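Local coordinates for protein alpha,alpha-trehalose-phosphate synthase (UDP-forming) (Burkholderia multivorans, PDB 5UOF) that belongs to glycosyltransferase family 20, whose members have the GT-B fold of two Rossmann-like domains, at residues A286-W297 / L416-L427; Q363-M374 / G391-A401. All coordinates share one frame; numbering follows the deposited sequence.

Interaction 1 of 2, residues A286-W297 / L416-L427; sequences AFERMLANAPGW and LSQMADALERAL
Met-290 is the knob of this helix-helix contact and sits in a hole formed by Ala-420, Leu-423, Glu-424 and Leu-427. Its CG lies anti to the backbone N (chi1 -165°), and the chain then bends at chi2 and chi3. In this conformer, one of two modelled, SD comes to 3.6 Å from CB of Leu-423 and CE reaches the CD1 branch of Leu-427. Beside it, CB of Ala-420 lies 3.4 Å from O of Ala-286. CB of Ala-286 in turn meets CB of Met-419 at 3.6 Å. With alanines at 286 and 420 between them, the axes of segments 286-293 and 416-427 approach to 7.9 Å, crossing at -65°. Leu-427 also reaches Trp-297, with CD1 centred over one face of the indole in a CH-pi contact, 4.2 Å from the six-membered ring centroid. At the other end Arg-289 NH1 donates to Ser-417 OG at 2.8 Å, with CB of Leu-416 over one guanidinium face.

Both helices flank the parallel sheet of one Rossmann-like domain of the GT-B fold. Ala-286, Met-419 and Leu-423 all rest on Tyr-366 of strand 364-367.

Three waters bridge the two segments. Two accept from Asn-293 ND2; one of them donates to Asp-421 OD1 and the other is bonded to Ser-417 OG. The third, in the indole plane, accepts from Trp-297 NE1 at 2.6 Å and donates to O of Glu-424. Further out, Asp-421 forms a salt bridge with Arg-109 of the second subunit. Glu-288 points away and pairs with Arg-330 and Arg-334.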
# COMPACT_ATOMS: atom_id res chain seq x y z
N ALA A 286 -14.48 0.38 -17.70
CA ALA A 286 -13.62 0.11 -18.85
C ALA A 286 -14.41 -0.49 -20.00
O ALA A 286 -14.10 -0.22 -21.16
CB ALA A 286 -12.47 -0.80 -18.44
N PHE A 287 -15.42 -1.32 -19.70
CA PHE A 287 -16.29 -1.82 -20.76
C PHE A 287 -17.06 -0.68 -21.40
O PHE A 287 -17.21 -0.62 -22.63
CB PHE A 287 -17.24 -2.87 -20.18
CG PHE A 287 -18.11 -3.54 -21.21
CD1 PHE A 287 -17.57 -4.39 -22.16
CD2 PHE A 287 -19.49 -3.34 -21.20
CE1 PHE A 287 -18.39 -5.01 -23.11
CE2 PHE A 287 -20.31 -3.96 -22.14
CZ PHE A 287 -19.76 -4.79 -23.09
N GLU A 288 -17.56 0.24 -20.58
CA GLU A 288 -18.22 1.44 -21.09
C GLU A 288 -17.29 2.22 -22.00
O GLU A 288 -17.69 2.64 -23.10
CB GLU A 288 -18.67 2.31 -19.91
CG GLU A 288 -19.26 3.65 -20.33
CD GLU A 288 -19.39 4.62 -19.16
OE1 GLU A 288 -18.85 4.33 -18.06
OE2 GLU A 288 -20.04 5.67 -19.35
N ARG A 289 -16.05 2.43 -21.56
CA ARG A 289 -15.08 3.19 -22.34
C ARG A 289 -14.80 2.49 -23.67
O ARG A 289 -14.67 3.15 -24.70
CB ARG A 289 -13.79 3.36 -21.54
CG ARG A 289 -12.75 4.25 -22.18
CD ARG A 289 -11.70 4.71 -21.17
NE ARG A 289 -12.26 5.57 -20.13
CZ ARG A 289 -11.53 6.26 -19.25
NH1 ARG A 289 -10.21 6.18 -19.27
NH2 ARG A 289 -12.12 7.02 -18.34
N MET A 290 -14.71 1.16 -23.67
CA MET A 290 -14.50 0.47 -24.93
C MET A 290 -15.66 0.71 -25.89
O MET A 290 -15.45 0.96 -27.08
CB MET A 290 -14.31 -1.03 -24.68
CG MET A 290 -13.74 -1.75 -25.88
SD MET A 290 -14.40 -3.41 -25.99
CE MET A 290 -16.10 -3.07 -26.44
N LEU A 291 -16.90 0.65 -25.39
CA LEU A 291 -18.05 0.86 -26.25
C LEU A 291 -18.10 2.28 -26.79
O LEU A 291 -18.58 2.51 -27.91
CB LEU A 291 -19.35 0.56 -25.50
CG LEU A 291 -19.56 -0.90 -25.07
CD1 LEU A 291 -20.82 -0.97 -24.24
CD2 LEU A 291 -19.66 -1.81 -26.30
N ALA A 292 -17.62 3.25 -26.01
CA ALA A 292 -17.55 4.63 -26.48
C ALA A 292 -16.44 4.80 -27.51
O ALA A 292 -16.61 5.51 -28.51
CB ALA A 292 -17.32 5.57 -25.30
N ASN A 293 -15.29 4.15 -27.29
CA ASN A 293 -14.14 4.31 -28.17
C ASN A 293 -14.30 3.55 -29.48
O ASN A 293 -13.78 3.97 -30.51
CB ASN A 293 -12.86 3.81 -27.48
CG ASN A 293 -12.45 4.67 -26.31
OD1 ASN A 293 -12.86 5.83 -26.19
ND2 ASN A 293 -11.61 4.11 -25.44
N ALA A 294 -15.00 2.42 -29.45
CA ALA A 294 -15.16 1.54 -30.61
C ALA A 294 -16.65 1.30 -30.77
O ALA A 294 -17.16 0.22 -30.42
CB ALA A 294 -14.39 0.23 -30.42
N PRO A 295 -17.39 2.29 -31.27
CA PRO A 295 -18.85 2.18 -31.27
C PRO A 295 -19.38 1.08 -32.17
O PRO A 295 -20.55 0.71 -32.02
CB PRO A 295 -19.32 3.57 -31.72
CG PRO A 295 -18.14 4.16 -32.42
CD PRO A 295 -16.93 3.61 -31.76
N GLY A 296 -18.56 0.55 -33.07
CA GLY A 296 -18.96 -0.62 -33.84
C GLY A 296 -19.25 -1.83 -32.98
O GLY A 296 -19.95 -2.74 -33.42
N TRP A 297 -18.73 -1.86 -31.75
CA TRP A 297 -19.03 -2.96 -30.84
C TRP A 297 -20.39 -2.83 -30.18
O TRP A 297 -20.87 -3.80 -29.58
CB TRP A 297 -17.93 -3.09 -29.78
CG TRP A 297 -16.79 -3.89 -30.32
CD1 TRP A 297 -15.52 -3.46 -30.57
CD2 TRP A 297 -16.84 -5.26 -30.74
NE1 TRP A 297 -14.76 -4.48 -31.11
CE2 TRP A 297 -15.55 -5.60 -31.22
CE3 TRP A 297 -17.84 -6.24 -30.73
CZ2 TRP A 297 -15.24 -6.88 -31.71
CZ3 TRP A 297 -17.53 -7.51 -31.23
CH2 TRP A 297 -16.24 -7.81 -31.71
N LEU A 416 -8.03 2.63 -16.82
CA LEU A 416 -9.26 2.21 -17.48
C LEU A 416 -9.09 2.16 -18.99
O LEU A 416 -9.65 1.28 -19.65
CB LEU A 416 -10.42 3.14 -17.12
CG LEU A 416 -10.75 3.26 -15.63
CD1 LEU A 416 -11.92 4.22 -15.44
CD2 LEU A 416 -11.06 1.90 -15.06
N SER A 417 -8.34 3.10 -19.55
CA SER A 417 -8.14 3.09 -21.00
C SER A 417 -7.34 1.87 -21.44
O SER A 417 -7.63 1.29 -22.49
CB SER A 417 -7.47 4.38 -21.45
OG SER A 417 -8.38 5.45 -21.32
N GLN A 418 -6.33 1.47 -20.67
CA GLN A 418 -5.63 0.24 -21.03
C GLN A 418 -6.57 -0.95 -20.99
O GLN A 418 -6.53 -1.82 -21.87
CB GLN A 418 -4.41 -0.01 -20.13
CG GLN A 418 -3.70 -1.32 -20.51
CD GLN A 418 -2.65 -1.77 -19.50
OE1 GLN A 418 -2.75 -1.49 -18.32
NE2 GLN A 418 -1.63 -2.48 -19.99
N MET A 419 -7.43 -1.02 -19.96
CA MET A 419 -8.38 -2.12 -19.89
C MET A 419 -9.35 -2.10 -21.06
O MET A 419 -9.63 -3.15 -21.65
CB MET A 419 -9.15 -2.07 -18.57
CG MET A 419 -8.26 -2.39 -17.38
SD MET A 419 -9.09 -3.52 -16.21
CE MET A 419 -10.33 -2.43 -15.53
N ALA A 420 -9.86 -0.92 -21.41
CA ALA A 420 -10.74 -0.83 -22.57
C ALA A 420 -10.04 -1.28 -23.85
O ALA A 420 -10.62 -2.02 -24.66
CB ALA A 420 -11.25 0.60 -22.73
N ASP A 421 -8.79 -0.85 -24.05
CA ASP A 421 -8.04 -1.26 -25.24
C ASP A 421 -7.84 -2.77 -25.25
O ASP A 421 -7.87 -3.41 -26.31
CB ASP A 421 -6.69 -0.56 -25.29
CG ASP A 421 -6.80 0.95 -25.55
OD1 ASP A 421 -7.87 1.44 -25.98
OD2 ASP A 421 -5.78 1.64 -25.32
N ALA A 422 -7.59 -3.37 -24.07
CA ALA A 422 -7.38 -4.81 -24.01
C ALA A 422 -8.65 -5.58 -24.33
O ALA A 422 -8.61 -6.61 -25.01
CB ALA A 422 -6.86 -5.21 -22.62
N LEU A 423 -9.80 -5.09 -23.86
CA LEU A 423 -11.07 -5.70 -24.24
C LEU A 423 -11.27 -5.65 -25.75
O LEU A 423 -11.66 -6.65 -26.37
CB LEU A 423 -12.22 -4.99 -23.54
CG LEU A 423 -12.36 -5.21 -22.02
CD1 LEU A 423 -13.39 -4.25 -21.47
CD2 LEU A 423 -12.76 -6.65 -21.69
N GLU A 424 -11.02 -4.49 -26.37
CA GLU A 424 -11.19 -4.38 -27.81
C GLU A 424 -10.24 -5.32 -28.54
O GLU A 424 -10.64 -6.00 -29.50
CB GLU A 424 -10.98 -2.94 -28.26
CG GLU A 424 -11.24 -2.74 -29.75
CD GLU A 424 -11.00 -1.30 -30.20
OE1 GLU A 424 -10.69 -0.45 -29.34
OE2 GLU A 424 -11.12 -1.03 -31.41
N ARG A 425 -8.99 -5.38 -28.09
CA ARG A 425 -8.02 -6.27 -28.71
C ARG A 425 -8.43 -7.73 -28.55
O ARG A 425 -8.34 -8.52 -29.49
CB ARG A 425 -6.64 -6.04 -28.11
CG ARG A 425 -5.60 -6.96 -28.69
CD ARG A 425 -4.19 -6.58 -28.29
NE ARG A 425 -3.25 -7.57 -28.79
CZ ARG A 425 -1.99 -7.67 -28.40
NH1 ARG A 425 -1.51 -6.82 -27.48
NH2 ARG A 425 -1.22 -8.62 -28.91
N ALA A 426 -8.89 -8.08 -27.35
CA ALA A 426 -9.33 -9.45 -27.09
C ALA A 426 -10.49 -9.85 -28.01
O ALA A 426 -10.52 -10.97 -28.54
CB ALA A 426 -9.74 -9.59 -25.63
N LEU A 427 -11.46 -8.95 -28.19
CA LEU A 427 -12.64 -9.30 -28.96
C LEU A 427 -12.33 -9.50 -30.44
O LEU A 427 -13.03 -10.25 -31.12
CB LEU A 427 -13.71 -8.21 -28.80
CG LEU A 427 -14.45 -8.16 -27.46
CD1 LEU A 427 -15.13 -6.81 -27.25
CD2 LEU A 427 -15.44 -9.34 -27.32
O HOH W 1 -10.69 1.33 -26.21
O HOH W 2 -9.26 5.62 -23.80
O HOH W 3 -12.27 -4.95 -31.73

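Interaction 2 of 2, residues Q363-M374 / G391-A401; sequences QVGYVTPLRDGM and GVLVLSEFAGA. With EDO (1,2-ethanediol), chain E.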
# COMPACT_ATOMS: atom_id res chain seq x y z
N GLN A 363 -16.11 -15.37 -25.48
CA GLN A 363 -14.92 -15.03 -26.23
C GLN A 363 -13.85 -14.34 -25.40
O GLN A 363 -12.68 -14.32 -25.80
CB GLN A 363 -15.29 -14.11 -27.41
CG GLN A 363 -15.98 -14.85 -28.56
CD GLN A 363 -17.42 -15.21 -28.27
OE1 GLN A 363 -18.14 -14.51 -27.56
NE2 GLN A 363 -17.86 -16.33 -28.84
N VAL A 364 -14.23 -13.74 -24.26
CA VAL A 364 -13.30 -13.00 -23.41
C VAL A 364 -13.62 -13.36 -21.97
O VAL A 364 -14.79 -13.39 -21.57
CB VAL A 364 -13.39 -11.47 -23.61
CG1 VAL A 364 -12.34 -10.75 -22.74
CG2 VAL A 364 -13.21 -11.11 -25.08
N GLY A 365 -12.57 -13.66 -21.19
CA GLY A 365 -12.68 -13.74 -19.75
C GLY A 365 -12.06 -12.49 -19.17
O GLY A 365 -10.90 -12.17 -19.44
N TYR A 366 -12.83 -11.78 -18.36
CA TYR A 366 -12.49 -10.42 -17.93
C TYR A 366 -12.25 -10.49 -16.42
O TYR A 366 -13.19 -10.42 -15.63
CB TYR A 366 -13.62 -9.50 -18.31
CG TYR A 366 -13.43 -8.01 -18.12
CD1 TYR A 366 -12.18 -7.44 -17.98
CD2 TYR A 366 -14.54 -7.18 -18.12
CE1 TYR A 366 -12.05 -6.04 -17.82
CE2 TYR A 366 -14.43 -5.81 -17.98
CZ TYR A 366 -13.19 -5.25 -17.82
OH TYR A 366 -13.12 -3.89 -17.66
N VAL A 367 -10.98 -10.65 -16.04
CA VAL A 367 -10.61 -10.98 -14.67
C VAL A 367 -9.56 -10.00 -14.18
O VAL A 367 -8.36 -10.29 -14.20
CB VAL A 367 -10.10 -12.43 -14.58
CG1 VAL A 367 -9.89 -12.85 -13.14
CG2 VAL A 367 -11.07 -13.38 -15.29
N THR A 368 -9.98 -8.83 -13.72
CA THR A 368 -9.03 -7.74 -13.45
C THR A 368 -9.22 -7.17 -12.05
O THR A 368 -9.42 -5.96 -11.88
CB THR A 368 -9.14 -6.66 -14.52
OG1 THR A 368 -10.46 -6.12 -14.53
CG2 THR A 368 -8.83 -7.25 -15.92
N PRO A 369 -9.10 -8.00 -11.00
CA PRO A 369 -9.18 -7.47 -9.63
C PRO A 369 -8.04 -6.51 -9.35
O PRO A 369 -6.96 -6.62 -9.93
CB PRO A 369 -9.05 -8.73 -8.76
CG PRO A 369 -8.24 -9.69 -9.62
CD PRO A 369 -8.77 -9.44 -11.02
N LEU A 370 -8.29 -5.59 -8.41
CA LEU A 370 -7.23 -4.66 -8.00
C LEU A 370 -6.10 -5.38 -7.29
O LEU A 370 -4.95 -4.93 -7.35
CB LEU A 370 -7.80 -3.57 -7.10
CG LEU A 370 -9.00 -2.83 -7.70
CD1 LEU A 370 -9.45 -1.71 -6.75
CD2 LEU A 370 -8.66 -2.30 -9.10
N ARG A 371 -6.42 -6.48 -6.61
CA ARG A 371 -5.43 -7.26 -5.88
C ARG A 371 -6.05 -8.62 -5.56
O ARG A 371 -7.20 -8.68 -5.11
CB ARG A 371 -5.01 -6.51 -4.61
CG ARG A 371 -3.97 -7.20 -3.74
CD ARG A 371 -2.69 -7.49 -4.50
NE ARG A 371 -1.91 -6.28 -4.77
CZ ARG A 371 -0.60 -6.29 -4.99
NH1 ARG A 371 0.07 -7.43 -4.93
NH2 ARG A 371 0.04 -5.15 -5.22
N ASP A 372 -5.29 -9.70 -5.80
CA ASP A 372 -5.81 -11.05 -5.59
C ASP A 372 -4.64 -11.98 -5.33
O ASP A 372 -3.65 -11.97 -6.07
CB ASP A 372 -6.61 -11.50 -6.82
CG ASP A 372 -7.54 -12.68 -6.53
OD1 ASP A 372 -7.11 -13.64 -5.86
OD2 ASP A 372 -8.69 -12.65 -7.02
N GLY A 373 -4.74 -12.79 -4.27
CA GLY A 373 -3.66 -13.72 -3.98
C GLY A 373 -3.34 -14.65 -5.14
O GLY A 373 -2.18 -15.04 -5.34
N MET A 374 -4.36 -15.04 -5.91
CA MET A 374 -4.15 -15.94 -7.03
C MET A 374 -5.17 -15.65 -8.12
O MET A 374 -4.82 -15.10 -9.17
CB MET A 374 -4.22 -17.41 -6.56
CG MET A 374 -4.06 -18.45 -7.68
SD MET A 374 -2.56 -18.21 -8.66
CE MET A 374 -1.27 -18.27 -7.40
N GLY A 391 -11.18 -18.60 -26.09
CA GLY A 391 -11.33 -17.23 -25.64
C GLY A 391 -10.02 -16.63 -25.16
O GLY A 391 -9.02 -17.31 -24.98
N VAL A 392 -10.05 -15.30 -24.96
CA VAL A 392 -8.89 -14.52 -24.55
C VAL A 392 -9.09 -14.09 -23.10
O VAL A 392 -10.16 -13.58 -22.75
CB VAL A 392 -8.69 -13.28 -25.43
CG1 VAL A 392 -7.52 -12.43 -24.90
CG2 VAL A 392 -8.47 -13.69 -26.88
N LEU A 393 -8.06 -14.28 -22.28
CA LEU A 393 -8.11 -13.86 -20.89
C LEU A 393 -7.50 -12.47 -20.76
O LEU A 393 -6.33 -12.28 -21.13
CB LEU A 393 -7.37 -14.84 -19.99
CG LEU A 393 -7.21 -14.45 -18.51
CD1 LEU A 393 -8.56 -14.42 -17.82
CD2 LEU A 393 -6.27 -15.43 -17.84
N VAL A 394 -8.27 -11.53 -20.22
CA VAL A 394 -7.77 -10.21 -19.84
C VAL A 394 -7.60 -10.24 -18.33
O VAL A 394 -8.57 -10.47 -17.60
CB VAL A 394 -8.74 -9.10 -20.26
CG1 VAL A 394 -8.24 -7.76 -19.76
CG2 VAL A 394 -8.88 -9.07 -21.79
N LEU A 395 -6.37 -10.03 -17.86
CA LEU A 395 -6.00 -10.39 -16.49
C LEU A 395 -5.26 -9.24 -15.82
O LEU A 395 -4.33 -8.69 -16.41
CB LEU A 395 -5.12 -11.65 -16.47
CG LEU A 395 -4.65 -12.16 -15.10
CD1 LEU A 395 -5.83 -12.52 -14.24
CD2 LEU A 395 -3.75 -13.38 -15.26
N SER A 396 -5.64 -8.93 -14.58
CA SER A 396 -4.94 -7.91 -13.80
C SER A 396 -3.53 -8.37 -13.43
O SER A 396 -3.33 -9.49 -12.97
CB SER A 396 -5.70 -7.62 -12.52
OG SER A 396 -4.91 -6.86 -11.61
N GLU A 397 -2.56 -7.46 -13.59
CA GLU A 397 -1.19 -7.75 -13.18
C GLU A 397 -1.05 -7.88 -11.67
O GLU A 397 0.02 -8.28 -11.21
CB GLU A 397 -0.25 -6.65 -13.66
CG GLU A 397 -0.55 -5.29 -13.10
CD GLU A 397 0.51 -4.29 -13.52
OE1 GLU A 397 1.55 -4.20 -12.83
OE2 GLU A 397 0.31 -3.63 -14.56
N PHE A 398 -2.07 -7.51 -10.90
CA PHE A 398 -2.03 -7.65 -9.44
C PHE A 398 -2.72 -8.90 -8.95
O PHE A 398 -2.91 -9.05 -7.73
CB PHE A 398 -2.66 -6.43 -8.78
CG PHE A 398 -2.01 -5.12 -9.17
CD1 PHE A 398 -0.73 -4.82 -8.74
CD2 PHE A 398 -2.70 -4.21 -9.95
CE1 PHE A 398 -0.14 -3.60 -9.09
CE2 PHE A 398 -2.12 -3.00 -10.30
CZ PHE A 398 -0.85 -2.70 -9.87
N ALA A 399 -3.12 -9.79 -9.85
CA ALA A 399 -3.59 -11.12 -9.47
C ALA A 399 -2.40 -12.07 -9.45
O ALA A 399 -1.54 -12.02 -10.34
CB ALA A 399 -4.66 -11.62 -10.44
N GLY A 400 -2.34 -12.92 -8.42
CA GLY A 400 -1.24 -13.86 -8.33
C GLY A 400 -1.08 -14.72 -9.57
O GLY A 400 0.04 -15.11 -9.93
N ALA A 401 -2.19 -15.03 -10.24
CA ALA A 401 -2.15 -15.90 -11.41
C ALA A 401 -1.41 -15.26 -12.58
O ALA A 401 -1.00 -15.98 -13.50
CB ALA A 401 -3.57 -16.28 -11.84
C1 EDO E . -22.54 -17.10 -28.02
O1 EDO E . -23.38 -15.94 -28.08
C2 EDO E . -21.12 -16.63 -27.75
O2 EDO E . -20.82 -15.58 -28.67
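Strands 364-367 and 392-396 run parallel, their axes 4.7 Å apart at closest approach, joined by five backbone hydrogen bonds, from Val-392 N to Gln-363 O through to Ser-396 N to Val-367 O. Val-364 CG1 meets Val-394 CG2 on one face of the sheet. Val-367 CG2 meets Leu-393 CD1 at 3.7 Å on the other.

After a one-residue shift of register the backbones meet again, where Asp-372 N donates to Phe-398 O and Gly-400 N to Asp-372 O. Ser-396 OG donates to Pro-369 O at 2.7 Å, nearly along the C=O axis, and accepts from Phe-398 N in an ST turn. In one of its two modelled conformers Arg-371 brings NH2 to 3.6 Å from Phe-398 CD1; it also makes a cation-pi contact with Tyr-100. Asp-372 OD1 takes the N-H of Met-374 in an Asx turn; OD2 accepts a hydrogen bond from Asn-375 and forms a salt bridge with Lys-278.

The strands belong to a right-handed beta-alpha-beta crossover through helix 376-384, against which Val-367, Leu-393 and Leu-395 pack. Helix 416-428 covers the opposite face at Val-364 and Val-392. Strands 266-271 and 409-411 flank the pair in the sheet.

From the N terminus, the chain first forms the ten-stranded sheet and then enters the six-stranded parallel sheet. Helix 280-293 comes early in this second part. Its partner, 416-427, follows after 118 intervening residues, and interaction 1 closes that long loop. Interaction 2 closes a shorter one of 16 residues between 363-374 and 391-401, nested wholly inside the first. Its two strands lie side by side in the sheet beneath the helices of interaction 1. The layers touch directly: Ala-426 CB meets Val-392 CG1, and Leu-427 CD2 meets Val-364 CG2. Both contacts also reach the second subunit.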